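Local coordinates for protein Xaa-Pro dipeptidase (Pyrococcus horikoshii, PDB 1WY2) that probably cleaves dipeptides that carry a C-terminal proline after a nonpolar residue, as a homodimeric metallopeptidase with two metal ions per subunit, at residues I34-I45 against E60-I70; F181-Y189 against G196-D207. All coordinates share one frame; numbering follows the deposited sequence.

Contact 1. Residues I34-I45 against E60-I70; sequences ISGASPLAGGYI and EYEMAKEESNI
The backbone oxygen of S35 meets two groups from the chain just beyond helix 58-67. N69 N gives the main bond, 2.9 Å from S35 O, in the carbonyl plane and with 154° at the hydrogen. S68 CA adds a weaker CA-H...O contact, 3.4 Å from S35 O. S35 ends helix 28-35, so the C-terminal ends of two helices are joined here. G36 leaves its helix with positive phi. A side chain there would crowd E67 O and its own preceding carbonyl. The hydroxyl of S35 turns back on its own helix. At a chi1 of 75°, OG lies between the backbone N and the carbonyl carbon. It bonds V31 O and accepts from A37 N, 3.1 Å from S35 OG, which makes an ST turn.

E67 joins this turn through water. A water donates to E67 OE1 at 2.6 Å and accepts from S38 N. A second water bonds G36 O and donates weakly to E67 OE1. At the start of the 60-70 segment, A41 N donates to E60 OE2 at 2.6 Å. It arrives on the anti side of the carboxylate, 22° out of its plane. E60 CG also lies 3.4 Å from A41 CB, and the bend at chi2 turns the carboxylate towards A41 N. L40 crosses E60 at about a right angle, and H195 of the second subunit packs on both.

The apolar part lies against the sheet. I70 CD1 touches I45 CG2 at 3.8 Å, and A37, I45, S68 and I70 all lean on L54 of strand 51-57. The contact in this creatinase/prolidase N-terminal domain thus has a polar rim, where E60 and E67 take up loop N-H groups directly or through water, and an apolar side on L54.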
loop_
_atom_site.group_PDB
_atom_site.type_symbol
_atom_site.label_atom_id
_atom_site.label_comp_id
_atom_site.label_asym_id
_atom_site.label_seq_id
_atom_site.Cartn_x
_atom_site.Cartn_y
_atom_site.Cartn_z
ATOM N N ILE A 34 -19.052 3.019 -0.944
ATOM C CA ILE A 34 -20.425 2.561 -0.775
ATOM C C ILE A 34 -21.031 2.718 0.624
ATOM O O ILE A 34 -22.198 3.089 0.748
ATOM C CB ILE A 34 -20.536 1.082 -1.209
ATOM C CG1 ILE A 34 -20.130 0.954 -2.679
ATOM C CG2 ILE A 34 -21.957 0.567 -1.009
ATOM C CD1 ILE A 34 -19.958 -0.479 -3.143
ATOM N N SER A 35 -20.248 2.459 1.668
ATOM C CA SER A 35 -20.767 2.532 3.038
ATOM C C SER A 35 -20.304 3.721 3.872
ATOM O O SER A 35 -20.969 4.101 4.841
ATOM C CB SER A 35 -20.405 1.253 3.795
ATOM O OG SER A 35 -19.029 1.252 4.140
ATOM N N GLY A 36 -19.166 4.302 3.508
ATOM C CA GLY A 36 -18.644 5.425 4.270
ATOM C C GLY A 36 -17.759 4.945 5.409
ATOM O O GLY A 36 -17.178 5.748 6.143
ATOM N N ALA A 37 -17.655 3.627 5.553
ATOM C CA ALA A 37 -16.836 3.012 6.598
ATOM C C ALA A 37 -15.431 2.693 6.084
ATOM O O ALA A 37 -15.233 2.471 4.889
ATOM C CB ALA A 37 -17.505 1.738 7.094
ATOM N N SER A 38 -14.461 2.658 6.993
ATOM C CA SER A 38 -13.081 2.360 6.618
ATOM C C SER A 38 -12.463 1.265 7.487
ATOM O O SER A 38 -11.480 1.501 8.193
ATOM C CB SER A 38 -12.227 3.626 6.710
ATOM O OG SER A 38 -12.737 4.645 5.875
ATOM N N PRO A 39 -13.030 0.050 7.448
ATOM C CA PRO A 39 -12.480 -1.040 8.259
ATOM C C PRO A 39 -11.055 -1.376 7.836
ATOM O O PRO A 39 -10.825 -1.890 6.741
ATOM C CB PRO A 39 -13.457 -2.184 8.005
ATOM C CG PRO A 39 -13.929 -1.913 6.608
ATOM C CD PRO A 39 -14.162 -0.425 6.633
ATOM N N LEU A 40 -10.102 -1.073 8.710
ATOM C CA LEU A 40 -8.683 -1.346 8.465
ATOM C C LEU A 40 -8.457 -2.837 8.228
ATOM O O LEU A 40 -7.758 -3.262 7.316
ATOM C CB LEU A 40 -7.865 -0.905 9.682
ATOM C CG LEU A 40 -7.986 0.591 9.967
ATOM C CD1 LEU A 40 -9.342 0.956 10.578
ATOM C CD2 LEU A 40 -6.923 1.087 10.942
ATOM N N ALA A 41 -9.051 -3.635 9.125
ATOM C CA ALA A 41 -9.082 -5.065 8.900
ATOM C C ALA A 41 -10.029 -5.380 7.740
ATOM O O ALA A 41 -10.282 -4.572 6.855
ATOM C CB ALA A 41 -9.608 -5.733 10.166
ATOM N N GLY A 42 -10.537 -6.623 7.732
ATOM C CA GLY A 42 -11.283 -7.061 6.554
ATOM C C GLY A 42 -12.795 -6.787 6.590
ATOM O O GLY A 42 -13.582 -7.497 7.205
ATOM N N GLY A 43 -13.182 -5.678 5.921
ATOM C CA GLY A 43 -14.596 -5.353 5.820
ATOM C C GLY A 43 -15.195 -5.879 4.512
ATOM O O GLY A 43 -14.592 -5.811 3.450
ATOM N N TYR A 44 -16.396 -6.447 4.591
ATOM C CA TYR A 44 -17.042 -7.007 3.413
ATOM C C TYR A 44 -18.497 -6.579 3.326
ATOM O O TYR A 44 -19.265 -6.797 4.260
ATOM C CB TYR A 44 -16.994 -8.538 3.441
ATOM C CG TYR A 44 -15.631 -9.112 3.745
ATOM C CD1 TYR A 44 -15.227 -9.341 5.059
ATOM C CD2 TYR A 44 -14.736 -9.410 2.719
ATOM C CE1 TYR A 44 -13.964 -9.853 5.345
ATOM C CE2 TYR A 44 -13.471 -9.920 2.994
ATOM C CZ TYR A 44 -13.092 -10.140 4.308
ATOM O OH TYR A 44 -11.842 -10.647 4.586
ATOM N N ILE A 45 -18.872 -5.965 2.209
ATOM C CA ILE A 45 -20.256 -5.554 2.016
ATOM C C ILE A 45 -20.951 -6.599 1.156
ATOM O O ILE A 45 -20.453 -6.967 0.089
ATOM C CB ILE A 45 -20.369 -4.197 1.288
ATOM C CG1 ILE A 45 -19.630 -3.110 2.070
ATOM C CG2 ILE A 45 -21.844 -3.816 1.135
ATOM C CD1 ILE A 45 -19.661 -1.750 1.401
ATOM N N GLU A 60 -13.295 -4.227 14.609
ATOM C CA GLU A 60 -13.665 -3.186 13.654
ATOM C C GLU A 60 -15.122 -2.777 13.801
ATOM O O GLU A 60 -15.536 -1.734 13.294
ATOM C CB GLU A 60 -13.434 -3.680 12.221
ATOM C CG GLU A 60 -11.980 -3.899 11.870
ATOM C CD GLU A 60 -11.199 -2.604 11.836
ATOM O OE1 GLU A 60 -11.280 -1.830 12.812
ATOM O OE2 GLU A 60 -10.499 -2.358 10.837
ATOM N N TYR A 61 -15.889 -3.601 14.505
ATOM C CA TYR A 61 -17.315 -3.368 14.703
ATOM C C TYR A 61 -17.717 -1.988 15.216
ATOM O O TYR A 61 -18.475 -1.276 14.560
ATOM C CB TYR A 61 -17.892 -4.430 15.637
ATOM C CG TYR A 61 -19.387 -4.317 15.812
ATOM C CD1 TYR A 61 -20.250 -4.530 14.736
ATOM C CD2 TYR A 61 -19.941 -3.973 17.044
ATOM C CE1 TYR A 61 -21.629 -4.404 14.883
ATOM C CE2 TYR A 61 -21.319 -3.844 17.202
ATOM C CZ TYR A 61 -22.157 -4.059 16.118
ATOM O OH TYR A 61 -23.519 -3.922 16.268
ATOM N N GLU A 62 -17.222 -1.616 16.390
ATOM C CA GLU A 62 -17.571 -0.331 16.982
ATOM C C GLU A 62 -17.372 0.877 16.069
ATOM O O GLU A 62 -18.260 1.722 15.950
ATOM C CB GLU A 62 -16.800 -0.127 18.287
ATOM C CG GLU A 62 -17.206 -1.094 19.393
ATOM C CD GLU A 62 -18.701 -1.063 19.677
ATOM O OE1 GLU A 62 -19.230 0.026 19.988
ATOM O OE2 GLU A 62 -19.346 -2.130 19.590
ATOM N N MET A 63 -16.213 0.963 15.427
ATOM C CA MET A 63 -15.933 2.085 14.542
ATOM C C MET A 63 -16.784 2.023 13.278
ATOM O O MET A 63 -17.287 3.046 12.812
ATOM C CB MET A 63 -14.449 2.108 14.167
ATOM C CG MET A 63 -14.049 3.310 13.330
ATOM S SD MET A 63 -14.496 4.868 14.127
ATOM C CE MET A 63 -13.200 4.993 15.371
ATOM N N ALA A 64 -16.944 0.823 12.730
ATOM C CA ALA A 64 -17.739 0.636 11.520
ATOM C C ALA A 64 -19.180 1.047 11.791
ATOM O O ALA A 64 -19.802 1.750 10.993
ATOM C CB ALA A 64 -17.680 -0.823 11.076
ATOM N N LYS A 65 -19.700 0.603 12.930
ATOM C CA LYS A 65 -21.063 0.911 13.340
ATOM C C LYS A 65 -21.284 2.420 13.393
ATOM O O LYS A 65 -22.375 2.911 13.108
ATOM C CB LYS A 65 -21.333 0.300 14.719
ATOM C CG LYS A 65 -22.674 0.663 15.333
ATOM C CD LYS A 65 -22.794 0.080 16.736
ATOM C CE LYS A 65 -24.081 0.523 17.416
ATOM N NZ LYS A 65 -24.183 -0.003 18.807
ATOM N N GLU A 66 -20.234 3.151 13.747
ATOM C CA GLU A 66 -20.309 4.600 13.861
ATOM C C GLU A 66 -20.198 5.365 12.539
ATOM O O GLU A 66 -20.781 6.441 12.396
ATOM C CB GLU A 66 -19.217 5.094 14.815
ATOM C CG GLU A 66 -19.225 6.593 15.064
ATOM C CD GLU A 66 -18.064 7.039 15.934
ATOM O OE1 GLU A 66 -17.901 6.484 17.042
ATOM O OE2 GLU A 66 -17.315 7.948 15.511
ATOM N N GLU A 67 -19.469 4.813 11.572
ATOM C CA GLU A 67 -19.273 5.500 10.295
ATOM C C GLU A 67 -20.072 4.968 9.108
ATOM O O GLU A 67 -20.282 5.686 8.130
ATOM C CB GLU A 67 -17.785 5.489 9.934
ATOM C CG GLU A 67 -16.876 5.863 11.094
ATOM C CD GLU A 67 -15.418 5.957 10.695
ATOM O OE1 GLU A 67 -14.899 5.005 10.073
ATOM O OE2 GLU A 67 -14.785 6.985 11.013
ATOM N N SER A 68 -20.514 3.718 9.187
ATOM C CA SER A 68 -21.264 3.102 8.096
ATOM C C SER A 68 -22.700 3.594 7.946
ATOM O O SER A 68 -23.409 3.778 8.936
ATOM C CB SER A 68 -21.277 1.582 8.268
ATOM O OG SER A 68 -22.023 0.961 7.234
ATOM N N ASN A 69 -23.125 3.803 6.700
ATOM C CA ASN A 69 -24.488 4.243 6.432
ATOM C C ASN A 69 -25.376 3.036 6.131
ATOM O O ASN A 69 -26.540 3.183 5.763
ATOM C CB ASN A 69 -24.536 5.250 5.272
ATOM C CG ASN A 69 -24.005 4.682 3.967
ATOM O OD1 ASN A 69 -24.370 3.581 3.556
ATOM N ND2 ASN A 69 -23.150 5.448 3.297
ATOM N N ILE A 70 -24.812 1.840 6.278
ATOM C CA ILE A 70 -25.568 0.609 6.061
ATOM C C ILE A 70 -25.396 -0.281 7.293
ATOM O O ILE A 70 -24.400 -0.175 8.004
ATOM C CB ILE A 70 -25.092 -0.159 4.799
ATOM C CG1 ILE A 70 -23.644 -0.615 4.962
ATOM C CG2 ILE A 70 -25.231 0.727 3.569
ATOM C CD1 ILE A 70 -23.178 -1.539 3.848
HETATM O O HOH W 1 -21.892 6.175 1.344
HETATM O O HOH W 2 -14.659 6.215 7.383
HETATM O O HOH W 3 -14.960 2.422 9.827
#

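Contact 2. Residues F181-Y189 against G196-D207; sequences FDTIIASGY and GVASDKRIERGD
K201 NZ donates to S187 OG at 3.0 Å and forms a salt bridge with D207 OD2 at 3.1 Å. A further bond runs from K201 NZ to R202 O, 3.2 Å away and from above the carbonyl plane. The chain of K201 is extended as far as CE. It bends only at its last torsion, chi4 -60°, which turns the ammonium group in among these three oxygens. S187 OG is also bonded to E160 of helix 160-173. D207 OD2 has a second donor, E204 N at 2.9 Å, which comes from above the carboxylate plane. E204 to D207 forms a type II turn, and this side-chain bond adds to it. An alanine in place of K201 would probably leave the D207 carboxylate without its positive mate and S187 OG without one of its partners.

G188 lies against the D207 carboxylate, where a side chain would come very close to OD1. Y189 and K201 lie side by side, pointing opposite ways, with Y189 CE1 3.5 Å from K201 CE.

Strand 184-187 pairs with strand 208-217 in the M24 metallopeptidase domain, which has the pita-bread fold. That neighbour carries D212, a ligand of one zinc ion, and the I184 side chain touches D212. On the loop side, A198 N donates to T183 O at 3.1 Å, almost straight at 174°. I185 N is buried with no partner.

Packing completes the contact. I185 CB meets A198 CB at 3.8 Å. I184 CG2 lies 3.4 Å from G196 O, an oxygen bonded by R190. I203 CG1 lies beside the S187 side chain. The methyls of V197 rest on the CB of D182, whose OD1 forms a salt bridge with K178 of the second subunit.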
loop_
_atom_site.group_PDB
_atom_site.type_symbol
_atom_site.label_atom_id
_atom_site.label_comp_id
_atom_site.label_asym_id
_atom_site.label_seq_id
_atom_site.Cartn_x
_atom_site.Cartn_y
_atom_site.Cartn_z
ATOM N N PHE A 181 1.456 8.690 -2.560
ATOM C CA PHE A 181 2.357 7.655 -3.046
ATOM C C PHE A 181 3.780 8.071 -2.684
ATOM O O PHE A 181 4.004 9.209 -2.285
ATOM C CB PHE A 181 2.201 7.496 -4.563
ATOM C CG PHE A 181 2.350 8.781 -5.330
ATOM C CD1 PHE A 181 3.606 9.239 -5.710
ATOM C CD2 PHE A 181 1.230 9.536 -5.670
ATOM C CE1 PHE A 181 3.747 10.428 -6.419
ATOM C CE2 PHE A 181 1.359 10.732 -6.381
ATOM C CZ PHE A 181 2.618 11.177 -6.758
ATOM N N ASP A 182 4.731 7.149 -2.810
ATOM C CA ASP A 182 6.127 7.442 -2.482
ATOM C C ASP A 182 6.651 8.615 -3.311
ATOM O O ASP A 182 6.741 8.535 -4.536
ATOM C CB ASP A 182 6.992 6.199 -2.714
ATOM C CG ASP A 182 6.778 5.131 -1.653
ATOM O OD1 ASP A 182 5.610 4.804 -1.356
ATOM O OD2 ASP A 182 7.782 4.614 -1.118
ATOM N N THR A 183 7.008 9.697 -2.628
ATOM C CA THR A 183 7.489 10.907 -3.287
ATOM C C THR A 183 8.704 10.699 -4.170
ATOM O O THR A 183 9.700 10.097 -3.762
ATOM C CB THR A 183 7.814 12.003 -2.256
ATOM O OG1 THR A 183 6.616 12.358 -1.555
ATOM C CG2 THR A 183 8.375 13.244 -2.945
ATOM N N ILE A 184 8.606 11.223 -5.387
ATOM C CA ILE A 184 9.682 11.129 -6.355
ATOM C C ILE A 184 10.447 12.443 -6.429
ATOM O O ILE A 184 9.873 13.483 -6.726
ATOM C CB ILE A 184 9.123 10.797 -7.760
ATOM C CG1 ILE A 184 8.633 9.349 -7.786
ATOM C CG2 ILE A 184 10.191 11.034 -8.832
ATOM C CD1 ILE A 184 7.774 9.014 -8.983
ATOM N N ILE A 185 11.736 12.382 -6.104
ATOM C CA ILE A 185 12.634 13.526 -6.198
ATOM C C ILE A 185 13.794 12.875 -6.938
ATOM O O ILE A 185 14.658 12.250 -6.321
ATOM C CB ILE A 185 13.137 14.029 -4.824
ATOM C CG1 ILE A 185 11.961 14.451 -3.933
ATOM C CG2 ILE A 185 14.083 15.213 -5.032
ATOM C CD1 ILE A 185 11.160 15.625 -4.464
ATOM N N ALA A 186 13.785 12.996 -8.264
ATOM C CA ALA A 186 14.800 12.375 -9.113
ATOM C C ALA A 186 15.693 13.412 -9.782
ATOM O O ALA A 186 15.253 14.140 -10.676
ATOM C CB ALA A 186 14.114 11.508 -10.167
ATOM N N SER A 187 16.954 13.455 -9.361
ATOM C CA SER A 187 17.904 14.433 -9.884
ATOM C C SER A 187 18.992 13.847 -10.777
ATOM O O SER A 187 19.389 12.694 -10.619
ATOM C CB SER A 187 18.563 15.180 -8.720
ATOM O OG SER A 187 19.343 14.297 -7.925
ATOM N N GLY A 188 19.473 14.664 -11.710
ATOM C CA GLY A 188 20.519 14.222 -12.615
ATOM C C GLY A 188 20.110 13.000 -13.410
ATOM O O GLY A 188 19.000 12.941 -13.944
ATOM N N TYR A 189 20.995 12.010 -13.483
ATOM C CA TYR A 189 20.689 10.802 -14.234
ATOM C C TYR A 189 19.422 10.117 -13.724
ATOM O O TYR A 189 18.779 9.376 -14.462
ATOM C CB TYR A 189 21.864 9.814 -14.185
ATOM C CG TYR A 189 22.079 9.163 -12.836
ATOM C CD1 TYR A 189 22.763 9.826 -11.819
ATOM C CD2 TYR A 189 21.573 7.893 -12.571
ATOM C CE1 TYR A 189 22.938 9.235 -10.569
ATOM C CE2 TYR A 189 21.739 7.295 -11.326
ATOM C CZ TYR A 189 22.421 7.971 -10.330
ATOM O OH TYR A 189 22.578 7.385 -9.094
ATOM N N GLY A 196 11.565 7.271 -10.278
ATOM C CA GLY A 196 12.748 7.383 -9.443
ATOM C C GLY A 196 12.472 7.946 -8.061
ATOM O O GLY A 196 12.766 9.108 -7.784
ATOM N N VAL A 197 11.905 7.120 -7.187
ATOM C CA VAL A 197 11.597 7.543 -5.827
ATOM C C VAL A 197 12.834 8.170 -5.180
ATOM O O VAL A 197 13.960 7.719 -5.406
ATOM C CB VAL A 197 11.105 6.345 -4.986
ATOM C CG1 VAL A 197 10.897 6.762 -3.536
ATOM C CG2 VAL A 197 9.798 5.822 -5.569
ATOM N N ALA A 198 12.622 9.218 -4.390
ATOM C CA ALA A 198 13.717 9.923 -3.724
ATOM C C ALA A 198 14.716 8.947 -3.107
ATOM O O ALA A 198 14.324 8.013 -2.406
ATOM C CB ALA A 198 13.160 10.853 -2.653
ATOM N N SER A 199 16.003 9.180 -3.358
ATOM C CA SER A 199 17.057 8.303 -2.849
ATOM C C SER A 199 18.123 9.047 -2.044
ATOM O O SER A 199 17.956 10.213 -1.690
ATOM C CB SER A 199 17.728 7.570 -4.013
ATOM O OG SER A 199 18.556 8.450 -4.757
ATOM N N ASP A 200 19.226 8.362 -1.759
ATOM C CA ASP A 200 20.308 8.970 -0.995
ATOM C C ASP A 200 21.211 9.850 -1.850
ATOM O O ASP A 200 22.105 10.521 -1.333
ATOM C CB ASP A 200 21.140 7.888 -0.302
ATOM C CG ASP A 200 20.382 7.203 0.811
ATOM O OD1 ASP A 200 19.901 7.912 1.721
ATOM O OD2 ASP A 200 20.264 5.960 0.781
ATOM N N LYS A 201 20.977 9.850 -3.159
ATOM C CA LYS A 201 21.774 10.664 -4.067
ATOM C C LYS A 201 21.670 12.133 -3.691
ATOM O O LYS A 201 20.596 12.615 -3.339
ATOM C CB LYS A 201 21.298 10.495 -5.512
ATOM C CG LYS A 201 22.019 11.412 -6.502
ATOM C CD LYS A 201 21.445 11.297 -7.909
ATOM C CE LYS A 201 22.201 12.175 -8.895
ATOM N NZ LYS A 201 22.163 13.622 -8.542
ATOM N N ARG A 202 22.789 12.845 -3.760
ATOM C CA ARG A 202 22.770 14.263 -3.454
ATOM C C ARG A 202 22.633 15.046 -4.749
ATOM O O ARG A 202 23.224 14.696 -5.773
ATOM C CB ARG A 202 24.034 14.676 -2.695
ATOM C CG ARG A 202 24.018 14.208 -1.242
ATOM C CD ARG A 202 25.212 14.701 -0.444
ATOM N NE ARG A 202 25.156 14.222 0.936
ATOM C CZ ARG A 202 24.317 14.677 1.863
ATOM N NH1 ARG A 202 23.452 15.640 1.571
ATOM N NH2 ARG A 202 24.339 14.164 3.086
ATOM N N ILE A 203 21.826 16.096 -4.700
ATOM C CA ILE A 203 21.577 16.943 -5.857
ATOM C C ILE A 203 22.800 17.797 -6.202
ATOM O O ILE A 203 23.475 18.315 -5.316
ATOM C CB ILE A 203 20.352 17.842 -5.575
ATOM C CG1 ILE A 203 19.133 16.949 -5.317
ATOM C CG2 ILE A 203 20.100 18.791 -6.740
ATOM C CD1 ILE A 203 17.918 17.682 -4.793
ATOM N N GLU A 204 23.086 17.934 -7.494
ATOM C CA GLU A 204 24.235 18.725 -7.941
ATOM C C GLU A 204 23.780 19.872 -8.828
ATOM O O GLU A 204 22.720 19.795 -9.454
ATOM C CB GLU A 204 25.214 17.854 -8.737
ATOM C CG GLU A 204 25.592 16.537 -8.080
ATOM C CD GLU A 204 26.641 15.779 -8.873
ATOM O OE1 GLU A 204 27.834 16.147 -8.789
ATOM O OE2 GLU A 204 26.273 14.824 -9.590
ATOM N N ARG A 205 24.574 20.936 -8.893
ATOM C CA ARG A 205 24.212 22.068 -9.739
ATOM C C ARG A 205 24.218 21.601 -11.192
ATOM O O ARG A 205 25.101 20.848 -11.605
ATOM C CB ARG A 205 25.192 23.235 -9.547
ATOM C CG ARG A 205 24.874 24.447 -10.420
ATOM C CD ARG A 205 25.667 25.674 -10.000
ATOM N NE ARG A 205 25.126 26.296 -8.794
ATOM C CZ ARG A 205 24.062 27.094 -8.775
ATOM N NH1 ARG A 205 23.420 27.376 -9.900
ATOM N NH2 ARG A 205 23.637 27.614 -7.632
ATOM N N GLY A 206 23.223 22.042 -11.954
ATOM C CA GLY A 206 23.116 21.648 -13.348
ATOM C C GLY A 206 22.200 20.446 -13.510
ATOM O O GLY A 206 21.930 19.997 -14.621
ATOM N N ASP A 207 21.719 19.926 -12.386
ATOM C CA ASP A 207 20.830 18.766 -12.375
ATOM C C ASP A 207 19.391 19.075 -12.760
ATOM O O ASP A 207 18.832 20.083 -12.334
ATOM C CB ASP A 207 20.769 18.152 -10.970
ATOM C CG ASP A 207 21.820 17.096 -10.726
ATOM O OD1 ASP A 207 22.689 16.883 -11.599
ATOM O OD2 ASP A 207 21.767 16.475 -9.639
#

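How the contacts relate
From the N terminus, contact 1 comes first. It closes a loop made mainly of strands 44-48 and 51-57 and ties the ends of helices 28-35 and 58-67 together within the creatinase/prolidase N-terminal domain. The chain then runs through the rest of that domain into the M24 domain. There contact 2 closes a six-residue loop, and its second segment leads straight into strand 208-217. The two contacts lie in series and neither nest nor cross. The centres of contact 1 and contact 2 are about 39 Å apart, and the contacts do not touch. Both reach the second subunit. H195, which packs on contact 1 from that subunit, belongs to the loop that contact 2 closes there.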